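Local coordinates for protein arginase (RocF) (Helicobacter pylori, PDB 4G3H) that probably catalyses the hydrolysis of L-arginine to L-ornithine and urea, using two manganese ions bound in each subunit, at residues 1-6 / 83-88; 15-20 / 281-286; 228-233 / 274-279. All coordinates share one frame; numbering follows the deposited sequence.

Contact 1 of 3, residues 1-6 / 83-88; sequences MILVGL and FPLILS
Five main-chain hydrogen bonds join residues 1-6 to residues 83-88, which run side by side in the same direction. I2 uses both its polar atoms. Its N gives to F83 O at 2.7 Å, and its O accepts from L85 N with the donor almost on the C=O axis (177°). I2 thus straddles P84, which has no N-H to give. V4 straddles I86 in the same way, taking L85 O with its N and L87 N with its O. The bond from L87 N to V4 O is the most bent, 151° at the hydrogen. L6 N to L87 O closes the row and is the longest, 3.1 Å.

The strands 2-8 and 84-87 are neighbours in the eight-stranded parallel sheet of the arginase alpha/beta fold. The intervening chain makes strand 44-50, which flanks strand 2-8 on its other side, and helix 59-78.

Apolar contacts lie on both faces. On one, L3 reaches across with CD1, which meets L87 CD1 obliquely at 3.7 Å and also touches L85 CG. The backbone of G5 lies beside L87 without adding a side chain to this face. On the other, V4 CB meets I86 CG1 at 4.1 Å. Helix 59-78 packs here, with M74 and V77 on V4 and F78 on P84 and I86.

M1 lies alongside F83. Its CG is close to F83 O, 3.1 Å, and a bend at chi3 (-63°) brings CE within 4.2 Å of F83 CD2. At the far end L6 CB rests 3.6 Å from S88 O. S88 OG turns to E278 of strand 274-280, and the S88 side chain is about 9 Å from a manganese ion.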
loop_
_atom_site.group_PDB
_atom_site.type_symbol
_atom_site.label_atom_id
_atom_site.label_comp_id
_atom_site.label_asym_id
_atom_site.label_seq_id
_atom_site.Cartn_x
_atom_site.Cartn_y
_atom_site.Cartn_z
ATOM N N MET A 1 14.455 10.050 7.494
ATOM C CA MET A 1 13.440 9.250 6.749
ATOM C C MET A 1 14.077 8.505 5.581
ATOM O O MET A 1 15.058 8.966 5.008
ATOM C CB MET A 1 12.330 10.167 6.227
ATOM C CG MET A 1 11.142 9.427 5.651
ATOM S SD MET A 1 9.734 10.511 5.315
ATOM C CE MET A 1 9.347 11.079 6.958
ATOM N N ILE A 2 13.512 7.349 5.241
ATOM C CA ILE A 2 14.006 6.533 4.135
ATOM C C ILE A 2 12.968 6.517 3.008
ATOM O O ILE A 2 11.791 6.236 3.242
ATOM C CB ILE A 2 14.241 5.049 4.559
ATOM C CG1 ILE A 2 15.150 4.969 5.793
ATOM C CG2 ILE A 2 14.854 4.273 3.395
ATOM C CD1 ILE A 2 16.556 5.477 5.562
ATOM N N LEU A 3 13.402 6.820 1.792
ATOM C CA LEU A 3 12.503 6.796 0.652
ATOM C C LEU A 3 12.828 5.555 -0.171
ATOM O O LEU A 3 13.941 5.421 -0.695
ATOM C CB LEU A 3 12.671 8.049 -0.212
ATOM C CG LEU A 3 11.889 8.032 -1.541
ATOM C CD1 LEU A 3 10.388 7.933 -1.289
ATOM C CD2 LEU A 3 12.206 9.291 -2.337
ATOM N N VAL A 4 11.861 4.646 -0.264
ATOM C CA VAL A 4 12.034 3.410 -1.022
ATOM C C VAL A 4 11.273 3.522 -2.336
ATOM O O VAL A 4 10.080 3.827 -2.350
ATOM C CB VAL A 4 11.503 2.180 -0.238
ATOM C CG1 VAL A 4 11.751 0.910 -1.042
ATOM C CG2 VAL A 4 12.184 2.086 1.130
ATOM N N GLY A 5 11.972 3.294 -3.441
ATOM C CA GLY A 5 11.341 3.369 -4.745
ATOM C C GLY A 5 11.400 2.018 -5.437
ATOM O O GLY A 5 12.484 1.497 -5.694
ATOM N N LEU A 6 10.238 1.441 -5.721
ATOM C CA LEU A 6 10.171 0.143 -6.393
ATOM C C LEU A 6 10.279 0.318 -7.907
ATOM O O LEU A 6 9.748 1.277 -8.475
ATOM C CB LEU A 6 8.855 -0.565 -6.061
ATOM C CG LEU A 6 8.659 -1.302 -4.722
ATOM C CD1 LEU A 6 8.859 -2.788 -4.918
ATOM C CD2 LEU A 6 9.604 -0.761 -3.665
ATOM N N PHE A 83 12.021 6.266 9.638
ATOM C CA PHE A 83 10.689 6.080 9.065
ATOM C C PHE A 83 10.762 5.863 7.557
ATOM O O PHE A 83 11.413 6.624 6.839
ATOM C CB PHE A 83 9.804 7.292 9.354
ATOM C CG PHE A 83 8.351 7.041 9.087
ATOM C CD1 PHE A 83 7.535 6.498 10.074
ATOM C CD2 PHE A 83 7.809 7.285 7.830
ATOM C CE1 PHE A 83 6.197 6.198 9.809
ATOM C CE2 PHE A 83 6.474 6.985 7.556
ATOM C CZ PHE A 83 5.671 6.442 8.545
ATOM N N PRO A 84 10.087 4.821 7.052
ATOM C CA PRO A 84 10.127 4.565 5.614
ATOM C C PRO A 84 8.906 5.010 4.807
ATOM O O PRO A 84 7.758 4.710 5.158
ATOM C CB PRO A 84 10.308 3.058 5.561
ATOM C CG PRO A 84 9.361 2.616 6.661
ATOM C CD PRO A 84 9.611 3.629 7.781
ATOM N N LEU A 85 9.162 5.737 3.727
ATOM C CA LEU A 85 8.097 6.160 2.825
ATOM C C LEU A 85 8.320 5.264 1.610
ATOM O O LEU A 85 9.363 5.333 0.960
ATOM C CB LEU A 85 8.245 7.633 2.440
ATOM C CG LEU A 85 7.258 8.077 1.358
ATOM C CD1 LEU A 85 5.834 7.741 1.765
ATOM C CD2 LEU A 85 7.416 9.562 1.120
ATOM N N ILE A 86 7.341 4.421 1.309
ATOM C CA ILE A 86 7.476 3.468 0.214
ATOM C C ILE A 86 6.602 3.703 -1.020
ATOM O O ILE A 86 5.377 3.619 -0.950
ATOM C CB ILE A 86 7.190 2.040 0.731
ATOM C CG1 ILE A 86 8.044 1.764 1.970
ATOM C CG2 ILE A 86 7.483 1.017 -0.360
ATOM C CD1 ILE A 86 7.517 0.647 2.819
ATOM N N LEU A 87 7.205 3.979 -2.070
ATOM C CA LEU A 87 6.638 3.992 -3.342
ATOM C C LEU A 87 6.679 2.684 -4.077
ATOM O O LEU A 87 7.488 2.443 -4.712
ATOM C CB LEU A 87 7.010 5.211 -4.157
ATOM C CG LEU A 87 7.340 6.504 -3.507
ATOM C CD1 LEU A 87 8.012 7.371 -4.113
ATOM C CD2 LEU A 87 6.276 7.090 -3.158
ATOM N N SER A 88 5.649 1.967 -3.897
ATOM C CA SER A 88 5.392 0.662 -4.305
ATOM C C SER A 88 5.213 0.298 -5.773
ATOM O O SER A 88 5.249 -0.678 -6.054
ATOM C CB SER A 88 4.477 -0.048 -3.387
ATOM O OG SER A 88 3.273 0.205 -3.539
#

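Contact 2 of 3, residues 15-20 / 281-286; sequences RGTDKG and EYNPTV
This is a close backbone contact between the first turn of helix 16-30 and the loop that leaves strand 274-280, at the C-terminal ends of the parallel strands of the arginase fold. Two glycines make it possible. G16 and G20 lie one turn apart on the helix, and both bare CA atoms face the loop.

The carbonyl of Y282 points at the helix. Y282 O lies 3.4 Å from T17 CA, in a fairly straight CA-H...O contact (162° at the hydrogen), and it also takes the CA-H of G20. The Y282 side chain, with CG anti to the backbone N, swings its ring back to the helix. Its CD2 sits 3.4 Å from G20 CA, and G20 O lies at the ring edge, in plane. P284 covers one ring face, with CD 3.8 Å above the centre. The same CD rests 3.5 Å from G16 O, so the proline is wedged between ring and helix.

E281 marks the active-site end. Its side chain lies about 5 Å from a manganese ion. OE2 accepts from H91 N, while OE1 lies beside T17 CG2. T17 OG1 is hydrogen-bonded to S89 OG. On the outer side K19 CD crosses T285 CG2 at about a right angle.

N283 lays its amide against G16, with OD1 3.3 Å from G16 CA. That oxygen is fixed from within its own loop: T285 N reaches it weakly, and T285 OG1 donates to N283 OD1 at 2.6 Å, in the carbonyl plane on a lone pair.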
loop_
_atom_site.group_PDB
_atom_site.type_symbol
_atom_site.label_atom_id
_atom_site.label_comp_id
_atom_site.label_asym_id
_atom_site.label_seq_id
_atom_site.Cartn_x
_atom_site.Cartn_y
_atom_site.Cartn_z
ATOM N N ARG A 15 6.280 0.219 -18.033
ATOM C CA ARG A 15 5.291 0.343 -16.961
ATOM C C ARG A 15 4.986 1.774 -16.526
ATOM O O ARG A 15 5.851 2.468 -15.985
ATOM C CB ARG A 15 5.754 -0.481 -15.757
ATOM C CG ARG A 15 6.189 -1.897 -16.130
ATOM C CD ARG A 15 6.662 -2.685 -14.918
ATOM N NE ARG A 15 5.550 -3.245 -14.158
ATOM C CZ ARG A 15 4.938 -4.383 -14.466
ATOM N NH1 ARG A 15 5.334 -5.087 -15.515
ATOM N NH2 ARG A 15 3.924 -4.811 -13.730
ATOM N N GLY A 16 3.745 2.201 -16.757
ATOM C CA GLY A 16 3.324 3.546 -16.391
ATOM C C GLY A 16 3.479 3.899 -14.917
ATOM O O GLY A 16 3.703 5.061 -14.574
ATOM N N THR A 17 3.354 2.911 -14.039
ATOM C CA THR A 17 3.496 3.161 -12.611
ATOM C C THR A 17 4.961 3.341 -12.227
ATOM O O THR A 17 5.268 4.135 -11.351
ATOM C CB THR A 17 2.903 2.016 -11.766
ATOM O OG1 THR A 17 3.456 0.771 -12.199
ATOM C CG2 THR A 17 1.381 1.983 -11.892
ATOM N N ASP A 18 5.859 2.598 -12.878
ATOM C CA ASP A 18 7.293 2.701 -12.602
ATOM C C ASP A 18 7.778 4.093 -12.985
ATOM O O ASP A 18 8.662 4.659 -12.338
ATOM C CB ASP A 18 8.071 1.634 -13.388
ATOM C CG ASP A 18 8.082 0.282 -12.689
ATOM O OD1 ASP A 18 7.236 0.061 -11.804
ATOM O OD2 ASP A 18 8.928 -0.574 -13.025
ATOM N N LYS A 19 7.190 4.648 -14.043
ATOM C CA LYS A 19 7.545 5.986 -14.492
ATOM C C LYS A 19 7.018 6.968 -13.459
ATOM O O LYS A 19 7.639 7.997 -13.189
ATOM C CB LYS A 19 6.941 6.273 -15.871
ATOM C CG LYS A 19 7.539 5.408 -16.976
ATOM C CD LYS A 19 7.057 5.813 -18.361
ATOM C CE LYS A 19 7.724 4.966 -19.432
ATOM N NZ LYS A 19 7.274 5.329 -20.803
ATOM N N GLY A 20 5.870 6.642 -12.871
ATOM C CA GLY A 20 5.311 7.504 -11.848
ATOM C C GLY A 20 6.275 7.579 -10.680
ATOM O O GLY A 20 6.583 8.662 -10.170
ATOM N N GLU A 281 0.205 3.212 -7.071
ATOM C CA GLU A 281 -0.671 3.379 -8.224
ATOM C C GLU A 281 -0.717 4.779 -8.822
ATOM O O GLU A 281 -1.789 5.306 -9.135
ATOM C CB GLU A 281 -2.091 2.912 -7.880
ATOM C CG GLU A 281 -2.213 1.413 -7.561
ATOM C CD GLU A 281 -1.843 0.508 -8.736
ATOM O OE1 GLU A 281 -1.892 0.967 -9.894
ATOM O OE2 GLU A 281 -1.516 -0.674 -8.504
ATOM N N TYR A 282 0.447 5.398 -8.958
ATOM C CA TYR A 282 0.511 6.697 -9.601
ATOM C C TYR A 282 0.988 6.383 -11.010
ATOM O O TYR A 282 2.125 5.967 -11.198
ATOM C CB TYR A 282 1.508 7.624 -8.914
ATOM C CG TYR A 282 1.747 8.890 -9.698
ATOM C CD1 TYR A 282 0.677 9.668 -10.136
ATOM C CD2 TYR A 282 3.033 9.296 -10.030
ATOM C CE1 TYR A 282 0.879 10.815 -10.889
ATOM C CE2 TYR A 282 3.251 10.446 -10.784
ATOM C CZ TYR A 282 2.166 11.200 -11.211
ATOM O OH TYR A 282 2.360 12.331 -11.967
ATOM N N ASN A 283 0.108 6.550 -11.991
ATOM C CA ASN A 283 0.448 6.277 -13.384
ATOM C C ASN A 283 0.144 7.513 -14.227
ATOM O O ASN A 283 -0.959 7.667 -14.749
ATOM C CB ASN A 283 -0.359 5.088 -13.907
ATOM C CG ASN A 283 0.106 4.628 -15.280
ATOM O OD1 ASN A 283 0.675 5.407 -16.048
ATOM N ND2 ASN A 283 -0.149 3.361 -15.601
ATOM N N PRO A 284 1.126 8.408 -14.379
ATOM C CA PRO A 284 0.938 9.630 -15.163
ATOM C C PRO A 284 0.703 9.422 -16.660
ATOM O O PRO A 284 0.144 10.297 -17.320
ATOM C CB PRO A 284 2.221 10.413 -14.885
ATOM C CG PRO A 284 3.238 9.333 -14.750
ATOM C CD PRO A 284 2.513 8.307 -13.889
ATOM N N THR A 285 1.110 8.272 -17.197
ATOM C CA THR A 285 0.944 8.022 -18.628
ATOM C C THR A 285 -0.500 7.826 -19.085
ATOM O O THR A 285 -0.794 8.000 -20.267
ATOM C CB THR A 285 1.774 6.799 -19.109
ATOM O OG1 THR A 285 1.247 5.601 -18.533
ATOM C CG2 THR A 285 3.229 6.943 -18.707
ATOM N N VAL A 286 -1.397 7.464 -18.167
ATOM C CA VAL A 286 -2.799 7.264 -18.530
ATOM C C VAL A 286 -3.672 8.475 -18.212
ATOM O O VAL A 286 -4.889 8.434 -18.388
ATOM C CB VAL A 286 -3.413 6.017 -17.829
ATOM C CG1 VAL A 286 -2.722 4.758 -18.319
ATOM C CG2 VAL A 286 -3.296 6.144 -16.309
#

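Contact 3 of 3, residues 228-233 / 274-279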
loop_
_atom_site.group_PDB
_atom_site.type_symbol
_atom_site.label_atom_id
_atom_site.label_comp_id
_atom_site.label_asym_id
_atom_site.label_seq_id
_atom_site.Cartn_x
_atom_site.Cartn_y
_atom_site.Cartn_z
ATOM N N ILE A 228 1.651 -2.082 16.236
ATOM C CA ILE A 228 2.170 -1.211 15.193
ATOM C C ILE A 228 1.231 -1.187 13.998
ATOM O O ILE A 228 0.484 -2.132 13.753
ATOM C CB ILE A 228 3.578 -1.634 14.729
ATOM C CG1 ILE A 228 3.542 -3.056 14.190
ATOM C CG2 ILE A 228 4.571 -1.495 15.877
ATOM C CD1 ILE A 228 4.857 -3.493 13.609
ATOM N N ILE A 229 1.291 -0.095 13.249
ATOM C CA ILE A 229 0.408 0.097 12.122
ATOM C C ILE A 229 1.137 0.346 10.807
ATOM O O ILE A 229 2.191 0.989 10.770
ATOM C CB ILE A 229 -0.541 1.273 12.425
ATOM C CG1 ILE A 229 -1.304 0.983 13.722
ATOM C CG2 ILE A 229 -1.510 1.494 11.276
ATOM C CD1 ILE A 229 -2.205 2.120 14.179
ATOM N N TYR A 230 0.560 -0.192 9.735
ATOM C CA TYR A 230 1.084 -0.046 8.383
ATOM C C TYR A 230 0.001 0.667 7.564
ATOM O O TYR A 230 -1.145 0.208 7.517
ATOM C CB TYR A 230 1.360 -1.434 7.783
ATOM C CG TYR A 230 1.899 -1.431 6.365
ATOM C CD1 TYR A 230 3.274 -1.386 6.113
ATOM C CD2 TYR A 230 1.030 -1.475 5.270
ATOM C CE1 TYR A 230 3.771 -1.387 4.797
ATOM C CE2 TYR A 230 1.512 -1.473 3.956
ATOM C CZ TYR A 230 2.881 -1.428 3.727
ATOM O OH TYR A 230 3.346 -1.420 2.429
ATOM N N LEU A 231 0.344 1.794 6.944
ATOM C CA LEU A 231 -0.634 2.508 6.119
ATOM C C LEU A 231 -0.326 2.327 4.633
ATOM O O LEU A 231 0.784 2.610 4.169
ATOM C CB LEU A 231 -0.674 4.008 6.451
ATOM C CG LEU A 231 -1.868 4.709 5.767
ATOM C CD1 LEU A 231 -2.383 5.844 6.636
ATOM C CD2 LEU A 231 -1.473 5.215 4.376
ATOM N N SER A 232 -1.319 1.847 3.894
ATOM C CA SER A 232 -1.159 1.634 2.464
ATOM C C SER A 232 -2.172 2.493 1.719
ATOM O O SER A 232 -3.379 2.299 1.848
ATOM C CB SER A 232 -1.365 0.158 2.123
ATOM O OG SER A 232 -0.968 -0.104 0.793
ATOM N N LEU A 233 -1.669 3.440 0.936
ATOM C CA LEU A 233 -2.522 4.354 0.190
ATOM C C LEU A 233 -2.473 4.159 -1.319
ATOM O O LEU A 233 -1.414 4.302 -1.942
ATOM C CB LEU A 233 -2.148 5.815 0.512
ATOM C CG LEU A 233 -2.658 6.894 -0.471
ATOM C CD1 LEU A 233 -4.182 6.883 -0.515
ATOM C CD2 LEU A 233 -2.151 8.265 -0.069
ATOM N N LEU A 274 2.346 4.143 13.937
ATOM C CA LEU A 274 2.538 4.059 12.487
ATOM C C LEU A 274 4.024 3.858 12.209
ATOM O O LEU A 274 4.831 4.729 12.516
ATOM C CB LEU A 274 2.064 5.352 11.809
ATOM C CG LEU A 274 2.145 5.426 10.276
ATOM C CD1 LEU A 274 1.232 4.374 9.649
ATOM C CD2 LEU A 274 1.728 6.814 9.811
ATOM N N LYS A 275 4.384 2.716 11.624
ATOM C CA LYS A 275 5.786 2.424 11.330
ATOM C C LYS A 275 6.145 2.480 9.847
ATOM O O LYS A 275 7.316 2.370 9.486
ATOM C CB LYS A 275 6.177 1.054 11.906
ATOM C CG LYS A 275 5.975 0.950 13.411
ATOM C CD LYS A 275 6.714 2.069 14.126
ATOM C CE LYS A 275 6.328 2.152 15.592
ATOM N NZ LYS A 275 6.964 3.320 16.269
ATOM N N ALA A 276 5.150 2.641 8.983
ATOM C CA ALA A 276 5.431 2.732 7.557
ATOM C C ALA A 276 4.253 3.244 6.755
ATOM O O ALA A 276 3.095 3.045 7.132
ATOM C CB ALA A 276 5.877 1.371 7.007
ATOM N N VAL A 277 4.561 3.922 5.653
ATOM C CA VAL A 277 3.536 4.422 4.756
ATOM C C VAL A 277 3.906 4.070 3.322
ATOM O O VAL A 277 5.037 4.303 2.872
ATOM C CB VAL A 277 3.346 5.941 4.860
ATOM C CG1 VAL A 277 2.299 6.381 3.852
ATOM C CG2 VAL A 277 2.905 6.329 6.281
ATOM N N GLU A 278 2.938 3.497 2.619
ATOM C CA GLU A 278 3.096 3.094 1.234
ATOM C C GLU A 278 2.104 3.891 0.383
ATOM O O GLU A 278 0.909 3.935 0.699
ATOM C CB GLU A 278 2.790 1.596 1.102
ATOM C CG GLU A 278 2.888 1.030 -0.310
ATOM C CD GLU A 278 2.090 -0.259 -0.482
ATOM O OE1 GLU A 278 1.761 -0.909 0.533
ATOM O OE2 GLU A 278 1.794 -0.630 -1.636
ATOM N N VAL A 279 2.592 4.537 -0.673
ATOM C CA VAL A 279 1.713 5.288 -1.577
ATOM C C VAL A 279 1.948 4.630 -2.922
ATOM O O VAL A 279 3.087 4.494 -3.365
ATOM C CB VAL A 279 2.058 6.798 -1.627
ATOM C CG1 VAL A 279 1.095 7.516 -2.576
ATOM C CG2 VAL A 279 1.942 7.406 -0.236
#
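The carboxylate of E278 carries the polar side-chain contact here. E278 extends from its strand with CG anti to the backbone N (chi1 179°). OE1 accepts from Y230 OH at 2.5 Å, at the ring edge and in the ring plane, while the hydroxyl meets it from above the carboxylate plane. S232 OG adds a weak, less certain bond to OE1. The carboxylate is buried and probably charged.

Main-chain bonds pair the parallel strands. K275 N gives to I229 O at 2.9 Å, L231 N to A276 O, E278 N to L231 O, and L233 N to E278 O at 2.6 Å. Between the I229-L274 and L231-V277 pairs, residues 274-279 hold one residue more, a beta bulge around K275. Helix 256-269 links the strands as a beta-alpha-beta unit, and the metal ligand D234 directly follows L233.

Apolar contacts fill the opposite face. L274 CD1 lies 3.7 Å from L231 CB. L231 runs alongside V277, and L233 alongside V279. Helix 293-309 packs on L233, V277 and V279, while L113 touches L231. On the E278 face, A276 CB touches Y230 CD1 at 3.9 Å, and F98 meets the Y230 ring edge-to-face.

The chain begins in contact 1 with residues 1-6 and opens contact 2 at 15-20, on the helix after the first strand. Residues 83-88 close contact 1 while contact 2 is still open, so the two loops cross. Contact 3 opens at 228-233 and closes at 274-279, after contact 1 is complete and wholly inside the loop of contact 2. Residues 281-286 follow almost at once and close contact 2. Contacts 1 and 3 meet across strands 84-87 and 274-280, probably hydrogen-bonded from I86 N to V277 O (2.8 Å). Contact 2 ties the exit of strand 274-280 to the first helix.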